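Local coordinates for 2S Albumin protein (Dolichos, PDB 6IX1) that is probably a seed storage albumin, built of hemopexin-type repeats that close into a four-bladed beta-propeller, at residues A[22-27]-A[38-43]; A[42-47]-A[57-62]; A[6-11]-A[84-89]; A[12-17]-A[29-34]. One frame throughout, in Å; residues are numbered along the deposited sequence. Where two conformers were deposited one is given.

Contact 1: A[22-27]-A[38-43]; sequences NKYVRV and ILTNLR
The guanidinium of Arg-26 carries Leu-39 over one face, Leu-39 CB 3.6 Å from Arg-26 CZ and offset toward the rim, while Thr-40 OG1 sits near the plane at its edge and accepts from Arg-26 NH2 at 2.9 Å. At the edge of the Tyr-24 ring, in its plane, is a water that hydrogen-bonds to both Tyr-24 OH and Thr-40 OG1. Arg-43 runs alongside this ring: with CG anti to the backbone N (chi1 -176°) and the chain extended, Arg-43 CD comes 3.5 Å from Tyr-24 OH. Arg-43 NH1 gives that hydroxyl a weak bond, whereas NE is held by Ser-47. An alanine at Tyr-24 would remove ring and hydroxyl, and would probably leave Arg-43 and the bridging water less firmly placed.

The backbones pair antiparallel, Tyr-24 N giving to Arg-43 O at 2.8 Å and Arg-43 N to Tyr-24 O. Beta bulges flank Arg-26, whose O accepts from Leu-39 N (2.8 Å) and Thr-40 N (3.1 Å). The hairpin forms the outer half of a four-stranded propeller blade: strand 15-20 borders 23-28 on its inner side and supplies Glu-15, a salt-bridge partner of Arg-26 NH1, while Phe-49, just beyond helix 45-48, meets the Tyr-24 ring.

Contact 2: A[42-47]-A[57-62]; sequences LRLISS and FAEPGI
This is an apolar packing contact with water bridges at its polar side, joining the short helix that follows the outermost strand of the first propeller blade to the connection leading into the next blade. Ile-45, in the first turn after the N-cap position at Leu-44, carries most of it. Its CG1 is anti to the carbonyl carbon (chi1 -62°), and both branches reach the loop: CG2 lies 3.5 Å from Phe-57 O, and CD1 comes 3.9 Å from Gly-61 CA, where phi of 128° suits glycine. Ile-62 closes the group, its CD1 4.1 Å from Ile-45 CG2. An alanine at Ile-45 would lose both branches and would probably loosen the packing against Phe-57, Gly-61 and Ile-62.

Alongside, Ser-46 CB touches Ala-58 CB at 3.8 Å, and two waters link the polar groups. One accepts from Ser-46 N and bonds to Ala-58 O. The other joins Ser-46 OG to Glu-59 OE2, lying 2.6 Å from that OE2; the second carboxylate oxygen, OE1, is taken by Asn-22 ND2. Phe-19 of strand 15-20 lies against both Ile-45 and Ile-62, and Val-75 of strand 72-77 against Phe-57 and Ile-62, so the contact sits between the sheets of two successive blades.

Contact 3: A[6-11]-A[84-89]; sequences AAFRSS and IDYAPG
The contact belongs to the interface between two successive blades of the hemopexin-type propeller, where strand 6-9 and the residues after it meet the loop that follows strand 80-85. Tyr-86 is the hub, and partners from the 6-11 segment approach its ring in two ways. Phe-8 and Tyr-86 reach toward each other tip to tip, and Phe-8 CE1 stands over one face of the tyrosine ring, offset toward the rim, 3.5 Å from Tyr-86 CE2. The planes make 50° and the centroids lie 4.8 Å apart, an oblique pairing. Both side chains start from the crowded position, CG between the backbone N and the carbonyl carbon, with chi1 70° in Phe-8 and 55° in Tyr-86. At the phenol end, Ser-11 N lies in the ring plane and gives Tyr-86 OH a hydrogen bond of 2.9 Å; Ser-10 OG is also at the ring edge, 3.8 Å from Tyr-86 CE1.

Pro-88 adds a smaller touch, its CG 3.6 Å from Ser-11 OG, a hydroxyl that bonds to Ser-71. Just before Tyr-86, Asp-85 OD1 accepts from Ala-87 N at 2.9 Å in an Asx turn. Tyr-17 stacks on Phe-8 and also meets Tyr-86, making an aromatic trio between the blades. The phenol oxygen accepts one backbone N-H, from Ser-11, while one face is packed against the Phe-8 ring, so Tyr-86 is held by both polar and apolar contacts.

Contact 4: A[12-17]-A[29-34]; sequences RAYEVY and YTPGKT. With SO4 (sulfate ion), chain D.
Gly-32 N is gripped by two oxygens of one sulfate: a nearly straight bond to O2 (2.8 Å, 171° at the hydrogen) and a weak one to O1. The ion, which probably comes from the crystallisation liquor, is also held by the hydroxyls of Tyr-184 and Tyr-191. Gly-32 occupies the third position of a type II beta turn from Thr-30 to Lys-33, in the loop linking strands 23-28 and 37-44; a second type II turn, Arg-12 to Glu-15, leads into strand 15-20, and its third position is Tyr-14, a non-glycine residue with positive phi.

The residue just before the Thr-30 to Lys-33 turn ties the two segments together: Tyr-29 N gives Tyr-14 O a bond of 2.9 Å directed nearly along the C=O axis. The side chain of Tyr-29 turns back alongside this bond. Its CG lies between the backbone N and the carbonyl carbon, which brings Tyr-29 CD1 within 3.1 Å of Tyr-14 O. Tyr-14 crosses at about a right angle, CD1 above one face of the Tyr-29 ring and 3.8 Å from Tyr-29 CE2, with the planes at 56°. Farther along the Tyr-14 ring, its CE1 meets Pro-31 CG at 3.7 Å; on the strand, Val-16 CG1 packs 3.7 Å from Tyr-29 CD1. Partners from strand 173-176 and just beyond place this cluster against the last blade: Tyr-29 OH bonds to His-178, and its ring meets Phe-175 edge-to-face. Within the Thr-30 to Lys-33 turn, Thr-30 OG1 donates to Lys-33 O at 3.0 Å, standing 57° out of the carbonyl plane.

How the contacts relate
All four contacts reach the first propeller sheet, and contacts 2 and 3 also join it to the second blade. Contacts 1 and 2 are closest, centres about 10 Å apart: they share Leu-42 and Arg-43, and Asn-22 O probably accepts from Ile-45 N at 3.0 Å. Contact 4 meets contact 1 through the neighbouring strands, Val-27 N lying 2.9 Å from Val-16 O, and contact 3 through Ser-10 N, 2.9 Å from Glu-15 O. Contacts 2 and 4 are farthest apart, with centres about 22 Å and nearest atoms about 8 Å from each other. Of the four, contact 4 holds the sulfate, on the side where the first blade faces the last.

Contact 1: A[22-27]-A[38-43]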
loop_
_atom_site.group_PDB
_atom_site.type_symbol
_atom_site.label_atom_id
_atom_site.label_comp_id
_atom_site.label_asym_id
_atom_site.label_seq_id
_atom_site.Cartn_x
_atom_site.Cartn_y
_atom_site.Cartn_z
ATOM N N ASN A 22 14.096 -0.600 -4.845
ATOM C CA ASN A 22 14.455 -2.022 -4.605
ATOM C C ASN A 22 14.720 -2.348 -3.145
ATOM O O ASN A 22 15.196 -3.498 -2.892
ATOM C CB ASN A 22 15.649 -2.447 -5.468
ATOM C CG ASN A 22 16.910 -1.656 -5.145
ATOM O OD1 ASN A 22 16.846 -0.597 -4.533
ATOM N ND2 ASN A 22 18.045 -2.096 -5.650
ATOM N N LYS A 23 14.356 -1.471 -2.240
ATOM C CA LYS A 23 14.671 -1.667 -0.818
ATOM C C LYS A 23 13.449 -1.478 0.038
ATOM O O LYS A 23 12.365 -1.082 -0.449
ATOM C CB LYS A 23 15.746 -0.678 -0.393
ATOM C CG LYS A 23 17.066 -0.897 -1.146
ATOM C CD LYS A 23 18.177 0.068 -0.857
ATOM C CE LYS A 23 19.322 -0.030 -1.861
ATOM N NZ LYS A 23 18.935 0.602 -3.150
ATOM N N TYR A 24 13.535 -1.824 1.301
ATOM C CA TYR A 24 12.387 -1.630 2.212
ATOM C C TYR A 24 12.872 -1.430 3.642
ATOM O O TYR A 24 14.059 -1.691 3.950
ATOM C CB TYR A 24 11.443 -2.839 2.145
ATOM C CG TYR A 24 11.909 -4.046 2.907
ATOM C CD1 TYR A 24 12.906 -4.844 2.462
ATOM C CD2 TYR A 24 11.356 -4.341 4.149
ATOM C CE1 TYR A 24 13.420 -5.871 3.263
ATOM C CE2 TYR A 24 11.807 -5.403 4.917
ATOM C CZ TYR A 24 12.820 -6.209 4.439
ATOM O OH TYR A 24 13.301 -7.230 5.188
ATOM N N VAL A 25 11.977 -0.957 4.500
ATOM C CA VAL A 25 12.100 -0.922 5.966
ATOM C C VAL A 25 10.853 -1.511 6.555
ATOM O O VAL A 25 9.770 -1.552 5.927
ATOM C CB VAL A 25 12.394 0.452 6.572
ATOM C CG1 VAL A 25 13.797 0.914 6.213
ATOM C CG2 VAL A 25 11.330 1.432 6.248
ATOM N N ARG A 26 10.960 -2.000 7.766
ATOM C CA ARG A 26 9.832 -2.390 8.598
ATOM C C ARG A 26 9.861 -1.437 9.791
ATOM O O ARG A 26 10.928 -1.278 10.425
ATOM C CB ARG A 26 9.944 -3.839 9.047
ATOM C CG ARG A 26 8.797 -4.243 9.934
ATOM C CD ARG A 26 8.817 -5.760 10.091
ATOM N NE ARG A 26 10.121 -6.235 10.536
ATOM C CZ ARG A 26 10.552 -6.489 11.739
ATOM N NH1 ARG A 26 9.750 -6.617 12.716
ATOM N NH2 ARG A 26 11.821 -6.752 11.821
ATOM N N VAL A 27 8.768 -0.768 10.107
ATOM C CA VAL A 27 8.670 0.260 11.138
ATOM C C VAL A 27 7.609 -0.113 12.167
ATOM O O VAL A 27 6.514 -0.617 11.748
ATOM C CB VAL A 27 8.349 1.615 10.425
ATOM C CG1 VAL A 27 8.039 2.710 11.448
ATOM C CG2 VAL A 27 9.476 2.083 9.507
ATOM N N ILE A 38 12.393 2.204 13.575
ATOM C CA ILE A 38 12.740 1.152 12.617
ATOM C C ILE A 38 12.985 -0.162 13.387
ATOM O O ILE A 38 13.636 -0.195 14.446
ATOM C CB ILE A 38 13.994 1.603 11.835
ATOM C CG1 ILE A 38 13.688 2.830 10.981
ATOM C CG2 ILE A 38 14.525 0.427 11.037
ATOM C CD1 ILE A 38 14.832 3.341 10.199
ATOM N N LEU A 39 12.485 -1.240 12.800
ATOM C CA LEU A 39 12.715 -2.618 13.209
ATOM C C LEU A 39 13.621 -3.348 12.224
ATOM O O LEU A 39 14.395 -4.202 12.632
ATOM C CB LEU A 39 11.423 -3.410 13.404
ATOM C CG LEU A 39 10.468 -2.857 14.436
ATOM C CD1 LEU A 39 9.174 -3.618 14.414
ATOM C CD2 LEU A 39 11.106 -2.975 15.804
ATOM N N THR A 40 13.404 -3.116 10.928
ATOM C CA THR A 40 14.375 -3.635 9.892
ATOM C C THR A 40 15.007 -2.446 9.198
ATOM O O THR A 40 14.271 -1.690 8.535
ATOM C CB THR A 40 13.705 -4.548 8.847
ATOM O OG1 THR A 40 13.203 -5.682 9.530
ATOM C CG2 THR A 40 14.632 -5.028 7.758
ATOM N N ASN A 41 16.297 -2.251 9.420
ATOM C CA ASN A 41 17.072 -1.218 8.741
ATOM C C ASN A 41 16.973 -1.438 7.214
ATOM O O ASN A 41 16.862 -2.549 6.723
ATOM C CB ASN A 41 18.534 -1.172 9.201
ATOM C CG ASN A 41 18.760 -0.368 10.459
ATOM O OD1 ASN A 41 18.091 0.641 10.700
ATOM N ND2 ASN A 41 19.756 -0.791 11.226
ATOM N N LEU A 42 17.115 -0.337 6.471
ATOM C CA LEU A 42 16.978 -0.325 5.018
ATOM C C LEU A 42 17.681 -1.545 4.431
ATOM O O LEU A 42 18.863 -1.740 4.651
ATOM C CB LEU A 42 17.531 0.943 4.422
ATOM C CG LEU A 42 17.277 1.156 2.936
ATOM C CD1 LEU A 42 15.817 1.367 2.631
ATOM C CD2 LEU A 42 18.097 2.345 2.459
ATOM N N ARG A 43 16.968 -2.355 3.649
ATOM C CA ARG A 43 17.407 -3.692 3.197
ATOM C C ARG A 43 16.901 -3.891 1.807
ATOM O O ARG A 43 15.754 -3.525 1.528
ATOM C CB ARG A 43 16.911 -4.811 4.173
ATOM C CG ARG A 43 17.329 -6.228 3.925
ATOM C CD ARG A 43 16.824 -7.010 5.136
ATOM N NE ARG A 43 17.283 -8.379 5.190
ATOM C CZ ARG A 43 16.773 -9.315 5.973
ATOM N NH1 ARG A 43 15.712 -9.058 6.730
ATOM N NH2 ARG A 43 17.262 -10.535 5.902
HETATM O O HOH W 1 11.625 -7.795 7.883
#

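Contact 2: A[42-47]-A[57-62]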
loop_
_atom_site.group_PDB
_atom_site.type_symbol
_atom_site.label_atom_id
_atom_site.label_comp_id
_atom_site.label_asym_id
_atom_site.label_seq_id
_atom_site.Cartn_x
_atom_site.Cartn_y
_atom_site.Cartn_z
ATOM N N LEU A 42 17.115 -0.337 6.471
ATOM C CA LEU A 42 16.978 -0.325 5.018
ATOM C C LEU A 42 17.681 -1.545 4.431
ATOM O O LEU A 42 18.863 -1.740 4.651
ATOM C CB LEU A 42 17.531 0.943 4.422
ATOM C CG LEU A 42 17.277 1.156 2.936
ATOM C CD1 LEU A 42 15.817 1.367 2.631
ATOM C CD2 LEU A 42 18.097 2.345 2.459
ATOM N N ARG A 43 16.968 -2.355 3.649
ATOM C CA ARG A 43 17.407 -3.692 3.197
ATOM C C ARG A 43 16.901 -3.891 1.807
ATOM O O ARG A 43 15.754 -3.525 1.528
ATOM C CB ARG A 43 16.911 -4.811 4.173
ATOM C CG ARG A 43 17.329 -6.228 3.925
ATOM C CD ARG A 43 16.824 -7.010 5.136
ATOM N NE ARG A 43 17.283 -8.379 5.190
ATOM C CZ ARG A 43 16.773 -9.315 5.973
ATOM N NH1 ARG A 43 15.712 -9.058 6.730
ATOM N NH2 ARG A 43 17.262 -10.535 5.902
ATOM N N LEU A 44 17.633 -4.605 1.007
ATOM C CA LEU A 44 17.103 -4.985 -0.318
ATOM C C LEU A 44 15.904 -5.871 -0.070
ATOM O O LEU A 44 15.861 -6.802 0.766
ATOM C CB LEU A 44 18.136 -5.777 -1.123
ATOM C CG LEU A 44 19.322 -5.008 -1.648
ATOM C CD1 LEU A 44 20.329 -6.002 -2.182
ATOM C CD2 LEU A 44 18.857 -4.117 -2.740
ATOM N N ILE A 45 14.887 -5.693 -0.907
ATOM C CA ILE A 45 13.742 -6.634 -0.976
ATOM C C ILE A 45 14.203 -8.071 -1.187
ATOM O O ILE A 45 13.695 -8.985 -0.523
ATOM C CB ILE A 45 12.741 -6.152 -2.028
ATOM C CG1 ILE A 45 12.138 -4.772 -1.698
ATOM C CG2 ILE A 45 11.687 -7.184 -2.354
ATOM C CD1 ILE A 45 11.508 -4.075 -2.857
ATOM N N SER A 46 15.143 -8.274 -2.081
ATOM C CA SER A 46 15.632 -9.639 -2.343
ATOM C C SER A 46 16.238 -10.272 -1.094
ATOM O O SER A 46 16.290 -11.477 -1.031
ATOM C CB SER A 46 16.620 -9.634 -3.448
ATOM O OG SER A 46 17.708 -8.793 -3.138
ATOM N N SER A 47 16.765 -9.478 -0.180
ATOM C CA SER A 47 17.351 -10.016 1.070
ATOM C C SER A 47 16.250 -10.377 2.064
ATOM O O SER A 47 16.230 -11.512 2.625
ATOM C CB SER A 47 18.296 -8.983 1.640
ATOM O OG SER A 47 18.765 -9.367 2.928
ATOM N N PHE A 57 9.801 -7.967 -8.486
ATOM C CA PHE A 57 9.485 -7.435 -7.142
ATOM C C PHE A 57 10.747 -7.084 -6.369
ATOM O O PHE A 57 10.697 -6.192 -5.507
ATOM C CB PHE A 57 8.585 -8.395 -6.368
ATOM C CG PHE A 57 7.444 -8.854 -7.229
ATOM C CD1 PHE A 57 6.404 -8.007 -7.489
ATOM C CD2 PHE A 57 7.464 -10.116 -7.789
ATOM C CE1 PHE A 57 5.396 -8.388 -8.341
ATOM C CE2 PHE A 57 6.482 -10.464 -8.685
ATOM C CZ PHE A 57 5.424 -9.616 -8.961
ATOM N N ALA A 58 11.852 -7.753 -6.670
ATOM C CA ALA A 58 13.137 -7.411 -6.057
ATOM C C ALA A 58 13.815 -6.292 -6.856
ATOM O O ALA A 58 14.377 -5.332 -6.294
ATOM C CB ALA A 58 14.040 -8.620 -6.006
ATOM N N GLU A 59 13.821 -6.421 -8.191
ATOM C CA GLU A 59 14.495 -5.460 -9.079
ATOM C C GLU A 59 13.587 -5.276 -10.284
ATOM O O GLU A 59 13.462 -6.221 -11.038
ATOM C CB GLU A 59 15.908 -5.913 -9.484
ATOM C CG GLU A 59 16.888 -6.089 -8.340
ATOM C CD GLU A 59 17.623 -4.927 -7.633
ATOM O OE1 GLU A 59 17.943 -3.811 -8.232
ATOM O OE2 GLU A 59 18.087 -5.163 -6.505
ATOM N N PRO A 60 12.952 -4.122 -10.475
ATOM C CA PRO A 60 13.293 -2.870 -9.813
ATOM C C PRO A 60 12.623 -2.584 -8.458
ATOM O O PRO A 60 13.021 -1.688 -7.744
ATOM C CB PRO A 60 12.775 -1.845 -10.812
ATOM C CG PRO A 60 11.555 -2.505 -11.433
ATOM C CD PRO A 60 12.044 -3.924 -11.633
ATOM N N GLY A 61 11.697 -3.455 -8.069
ATOM C CA GLY A 61 11.130 -3.412 -6.719
ATOM C C GLY A 61 9.608 -3.397 -6.772
ATOM O O GLY A 61 9.020 -3.489 -7.816
ATOM N N ILE A 62 9.009 -3.244 -5.618
ATOM C CA ILE A 62 7.558 -3.304 -5.397
ATOM C C ILE A 62 6.984 -1.884 -5.481
ATOM O O ILE A 62 7.415 -1.002 -4.760
ATOM C CB ILE A 62 7.272 -3.974 -4.050
ATOM C CG1 ILE A 62 7.702 -5.426 -4.064
ATOM C CG2 ILE A 62 5.823 -3.805 -3.641
ATOM C CD1 ILE A 62 7.693 -6.116 -2.713
HETATM O O HOH W 2 15.908 -6.079 -4.008
HETATM O O HOH W 3 18.288 -7.498 -5.440
#

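Contact 3: A[6-11]-A[84-89]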
loop_
_atom_site.group_PDB
_atom_site.type_symbol
_atom_site.label_atom_id
_atom_site.label_comp_id
_atom_site.label_asym_id
_atom_site.label_seq_id
_atom_site.Cartn_x
_atom_site.Cartn_y
_atom_site.Cartn_z
ATOM N N ALA A 6 5.434 1.960 -1.974
ATOM C CA ALA A 6 4.373 1.058 -1.580
ATOM C C ALA A 6 4.380 0.849 -0.085
ATOM O O ALA A 6 5.466 1.007 0.535
ATOM C CB ALA A 6 4.508 -0.267 -2.327
ATOM N N ALA A 7 3.295 0.390 0.472
ATOM C CA ALA A 7 3.266 0.008 1.886
ATOM C C ALA A 7 2.246 -1.078 2.121
ATOM O O ALA A 7 1.253 -1.213 1.342
ATOM C CB ALA A 7 2.927 1.246 2.690
ATOM N N PHE A 8 2.377 -1.820 3.205
ATOM C CA PHE A 8 1.272 -2.659 3.679
ATOM C C PHE A 8 1.387 -2.871 5.178
ATOM O O PHE A 8 2.477 -2.756 5.771
ATOM C CB PHE A 8 1.171 -3.974 2.887
ATOM C CG PHE A 8 2.251 -5.006 3.080
ATOM C CD1 PHE A 8 2.272 -5.816 4.217
ATOM C CD2 PHE A 8 3.215 -5.132 2.113
ATOM C CE1 PHE A 8 3.263 -6.771 4.346
ATOM C CE2 PHE A 8 4.180 -6.137 2.249
ATOM C CZ PHE A 8 4.220 -6.919 3.385
ATOM N N ARG A 9 0.246 -3.140 5.768
ATOM C CA ARG A 9 0.080 -3.346 7.202
ATOM C C ARG A 9 0.406 -4.790 7.561
ATOM O O ARG A 9 -0.143 -5.741 6.980
ATOM C CB ARG A 9 -1.394 -3.036 7.556
ATOM C CG ARG A 9 -1.710 -3.235 9.013
ATOM C CD ARG A 9 -3.142 -3.049 9.393
ATOM N NE ARG A 9 -4.019 -3.962 8.700
ATOM C CZ ARG A 9 -5.361 -3.887 8.785
ATOM N NH1 ARG A 9 -5.945 -2.908 9.406
ATOM N NH2 ARG A 9 -6.081 -4.769 8.076
ATOM N N SER A 10 1.320 -4.976 8.525
ATOM C CA SER A 10 1.692 -6.321 8.936
ATOM C C SER A 10 0.582 -6.919 9.803
ATOM O O SER A 10 -0.135 -6.241 10.518
ATOM C CB SER A 10 2.962 -6.290 9.748
ATOM O OG SER A 10 3.304 -7.590 10.125
ATOM N N SER A 11 0.554 -8.264 9.814
ATOM C CA SER A 11 -0.140 -9.006 10.885
ATOM C C SER A 11 0.398 -8.707 12.302
ATOM O O SER A 11 -0.357 -8.807 13.252
ATOM C CB SER A 11 -0.073 -10.484 10.596
ATOM O OG SER A 11 1.292 -10.871 10.610
ATOM N N ILE A 84 1.917 -13.341 -1.763
ATOM C CA ILE A 84 3.035 -13.834 -0.925
ATOM C C ILE A 84 2.479 -14.079 0.480
ATOM O O ILE A 84 1.542 -13.446 0.998
ATOM C CB ILE A 84 4.246 -12.887 -0.971
ATOM C CG1 ILE A 84 4.011 -11.594 -0.189
ATOM C CG2 ILE A 84 4.588 -12.621 -2.392
ATOM C CD1 ILE A 84 5.232 -10.736 -0.018
ATOM N N ASP A 85 3.212 -14.938 1.170
ATOM C CA ASP A 85 3.207 -15.018 2.662
ATOM C C ASP A 85 4.527 -14.405 3.139
ATOM O O ASP A 85 5.569 -14.879 2.709
ATOM C CB ASP A 85 2.986 -16.461 3.156
ATOM C CG ASP A 85 2.753 -16.504 4.672
ATOM O OD1 ASP A 85 3.500 -15.878 5.404
ATOM O OD2 ASP A 85 1.623 -17.031 5.074
ATOM N N TYR A 86 4.493 -13.278 3.835
ATOM C CA TYR A 86 5.706 -12.558 4.283
ATOM C C TYR A 86 6.191 -13.098 5.651
ATOM O O TYR A 86 7.257 -12.617 6.126
ATOM C CB TYR A 86 5.533 -11.041 4.223
ATOM C CG TYR A 86 4.349 -10.528 4.980
ATOM C CD1 TYR A 86 4.496 -10.187 6.313
ATOM C CD2 TYR A 86 3.104 -10.354 4.393
ATOM C CE1 TYR A 86 3.410 -9.760 7.048
ATOM C CE2 TYR A 86 2.014 -9.942 5.116
ATOM C CZ TYR A 86 2.172 -9.642 6.441
ATOM O OH TYR A 86 1.121 -9.224 7.184
ATOM N N ALA A 87 5.483 -14.029 6.295
ATOM C CA ALA A 87 6.033 -14.877 7.400
ATOM C C ALA A 87 6.843 -14.096 8.418
ATOM O O ALA A 87 8.029 -14.373 8.626
ATOM C CB ALA A 87 6.772 -16.082 6.797
ATOM N N PRO A 88 6.270 -13.143 9.144
ATOM C CA PRO A 88 7.045 -12.329 10.067
ATOM C C PRO A 88 7.728 -13.148 11.151
ATOM O O PRO A 88 7.214 -14.178 11.613
ATOM C CB PRO A 88 6.056 -11.378 10.711
ATOM C CG PRO A 88 4.823 -11.529 9.967
ATOM C CD PRO A 88 4.904 -12.758 9.129
ATOM N N GLY A 89 8.943 -12.744 11.421
ATOM C CA GLY A 89 9.724 -13.370 12.514
ATOM C C GLY A 89 10.406 -14.641 12.062
ATOM O O GLY A 89 11.003 -15.274 12.872
#

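Contact 4: A[12-17]-A[29-34]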
loop_
_atom_site.group_PDB
_atom_site.type_symbol
_atom_site.label_atom_id
_atom_site.label_comp_id
_atom_site.label_asym_id
_atom_site.label_seq_id
_atom_site.Cartn_x
_atom_site.Cartn_y
_atom_site.Cartn_z
ATOM N N ARG A 12 1.623 -8.232 12.394
ATOM C CA ARG A 12 2.201 -7.874 13.709
ATOM C C ARG A 12 1.728 -6.518 14.119
ATOM O O ARG A 12 1.833 -5.549 13.275
ATOM C CB ARG A 12 3.719 -7.939 13.587
ATOM C CG ARG A 12 4.254 -9.364 13.404
ATOM C CD ARG A 12 4.053 -10.236 14.598
ATOM N NE ARG A 12 4.407 -11.568 14.428
ATOM C CZ ARG A 12 5.602 -12.094 14.720
ATOM N NH1 ARG A 12 6.601 -11.307 15.045
ATOM N NH2 ARG A 12 5.773 -13.399 14.643
ATOM N N ALA A 13 1.247 -6.354 15.324
ATOM C CA ALA A 13 0.603 -5.118 15.747
ATOM C C ALA A 13 1.536 -3.935 15.543
ATOM O O ALA A 13 2.707 -3.928 15.947
ATOM C CB ALA A 13 0.119 -5.208 17.165
ATOM N N TYR A 14 0.992 -2.900 14.925
ATOM C CA TYR A 14 1.704 -1.628 14.735
ATOM C C TYR A 14 3.036 -1.764 14.017
ATOM O O TYR A 14 3.902 -0.918 14.184
ATOM C CB TYR A 14 1.759 -0.771 16.014
ATOM C CG TYR A 14 0.377 -0.306 16.376
ATOM C CD1 TYR A 14 -0.137 0.825 15.774
ATOM C CD2 TYR A 14 -0.481 -0.975 17.241
ATOM C CE1 TYR A 14 -1.462 1.201 15.970
ATOM C CE2 TYR A 14 -1.809 -0.620 17.430
ATOM C CZ TYR A 14 -2.296 0.509 16.817
ATOM O OH TYR A 14 -3.587 0.946 17.011
ATOM N N GLU A 15 3.088 -2.720 13.100
ATOM C CA GLU A 15 4.203 -2.812 12.151
ATOM C C GLU A 15 3.697 -2.531 10.716
ATOM O O GLU A 15 2.634 -3.043 10.317
ATOM C CB GLU A 15 4.906 -4.171 12.227
ATOM C CG GLU A 15 5.503 -4.395 13.571
ATOM C CD GLU A 15 6.344 -5.657 13.728
ATOM O OE1 GLU A 15 6.929 -6.109 12.737
ATOM O OE2 GLU A 15 6.492 -6.072 14.911
ATOM N N VAL A 16 4.531 -1.810 9.978
ATOM C CA VAL A 16 4.257 -1.457 8.579
ATOM C C VAL A 16 5.544 -1.734 7.777
ATOM O O VAL A 16 6.671 -1.568 8.268
ATOM C CB VAL A 16 3.777 0.002 8.400
ATOM C CG1 VAL A 16 4.810 1.041 8.912
ATOM C CG2 VAL A 16 3.452 0.301 6.939
ATOM N N TYR A 17 5.337 -2.233 6.563
ATOM C CA TYR A 17 6.411 -2.367 5.586
ATOM C C TYR A 17 6.323 -1.234 4.566
ATOM O O TYR A 17 5.244 -1.004 4.012
ATOM C CB TYR A 17 6.300 -3.709 4.858
ATOM C CG TYR A 17 6.565 -4.933 5.699
ATOM C CD1 TYR A 17 5.541 -5.490 6.407
ATOM C CD2 TYR A 17 7.825 -5.508 5.840
ATOM C CE1 TYR A 17 5.707 -6.593 7.219
ATOM C CE2 TYR A 17 8.001 -6.637 6.632
ATOM C CZ TYR A 17 6.938 -7.163 7.368
ATOM O OH TYR A 17 7.047 -8.246 8.201
ATOM N N TYR A 29 5.161 1.658 14.360
ATOM C CA TYR A 29 4.617 3.042 14.179
ATOM C C TYR A 29 3.678 3.384 15.324
ATOM O O TYR A 29 3.106 2.531 15.984
ATOM C CB TYR A 29 3.998 3.266 12.792
ATOM C CG TYR A 29 2.791 2.473 12.504
ATOM C CD1 TYR A 29 2.864 1.169 12.068
ATOM C CD2 TYR A 29 1.556 3.109 12.586
ATOM C CE1 TYR A 29 1.719 0.472 11.769
ATOM C CE2 TYR A 29 0.415 2.382 12.362
ATOM C CZ TYR A 29 0.483 1.059 11.952
ATOM O OH TYR A 29 -0.717 0.442 11.711
ATOM N N THR A 30 3.461 4.690 15.402
ATOM C CA THR A 30 2.801 5.286 16.574
ATOM C C THR A 30 1.809 6.319 16.058
ATOM O O THR A 30 2.153 7.452 15.766
ATOM C CB THR A 30 3.797 5.883 17.557
ATOM O OG1 THR A 30 4.576 6.924 16.916
ATOM C CG2 THR A 30 4.677 4.788 18.120
ATOM N N PRO A 31 0.506 5.985 15.885
ATOM C CA PRO A 31 -0.445 6.983 15.405
ATOM C C PRO A 31 -0.450 8.237 16.265
ATOM O O PRO A 31 -0.449 8.170 17.498
ATOM C CB PRO A 31 -1.787 6.251 15.534
ATOM C CG PRO A 31 -1.413 4.804 15.260
ATOM C CD PRO A 31 -0.083 4.640 15.959
ATOM N N GLY A 32 -0.410 9.385 15.595
ATOM C CA GLY A 32 -0.595 10.669 16.258
ATOM C C GLY A 32 0.661 11.207 16.928
ATOM O O GLY A 32 0.532 12.244 17.543
ATOM N N LYS A 33 1.816 10.573 16.772
ATOM C CA LYS A 33 3.067 10.866 17.509
ATOM C C LYS A 33 4.249 10.624 16.557
ATOM O O LYS A 33 4.140 9.653 15.828
ATOM C CB LYS A 33 3.224 9.974 18.778
ATOM C CG LYS A 33 2.055 9.736 19.687
ATOM C CD LYS A 33 2.577 9.002 20.825
ATOM C CE LYS A 33 2.608 9.816 22.109
ATOM N NZ LYS A 33 1.353 9.695 22.898
ATOM N N THR A 34 5.343 11.343 16.770
ATOM C CA THR A 34 6.568 11.111 16.002
ATOM C C THR A 34 7.456 10.079 16.684
ATOM O O THR A 34 8.655 10.226 16.604
ATOM C CB THR A 34 7.322 12.409 15.819
ATOM O OG1 THR A 34 7.645 12.983 17.085
ATOM C CG2 THR A 34 6.514 13.398 15.029
HETATM S S SO4 D . 0.516 10.275 12.248
HETATM O O1 SO4 D . 0.951 11.042 13.361
HETATM O O2 SO4 D . -0.200 9.166 12.780
HETATM O O3 SO4 D . 1.588 9.802 11.536
HETATM O O4 SO4 D . -0.317 11.016 11.344
#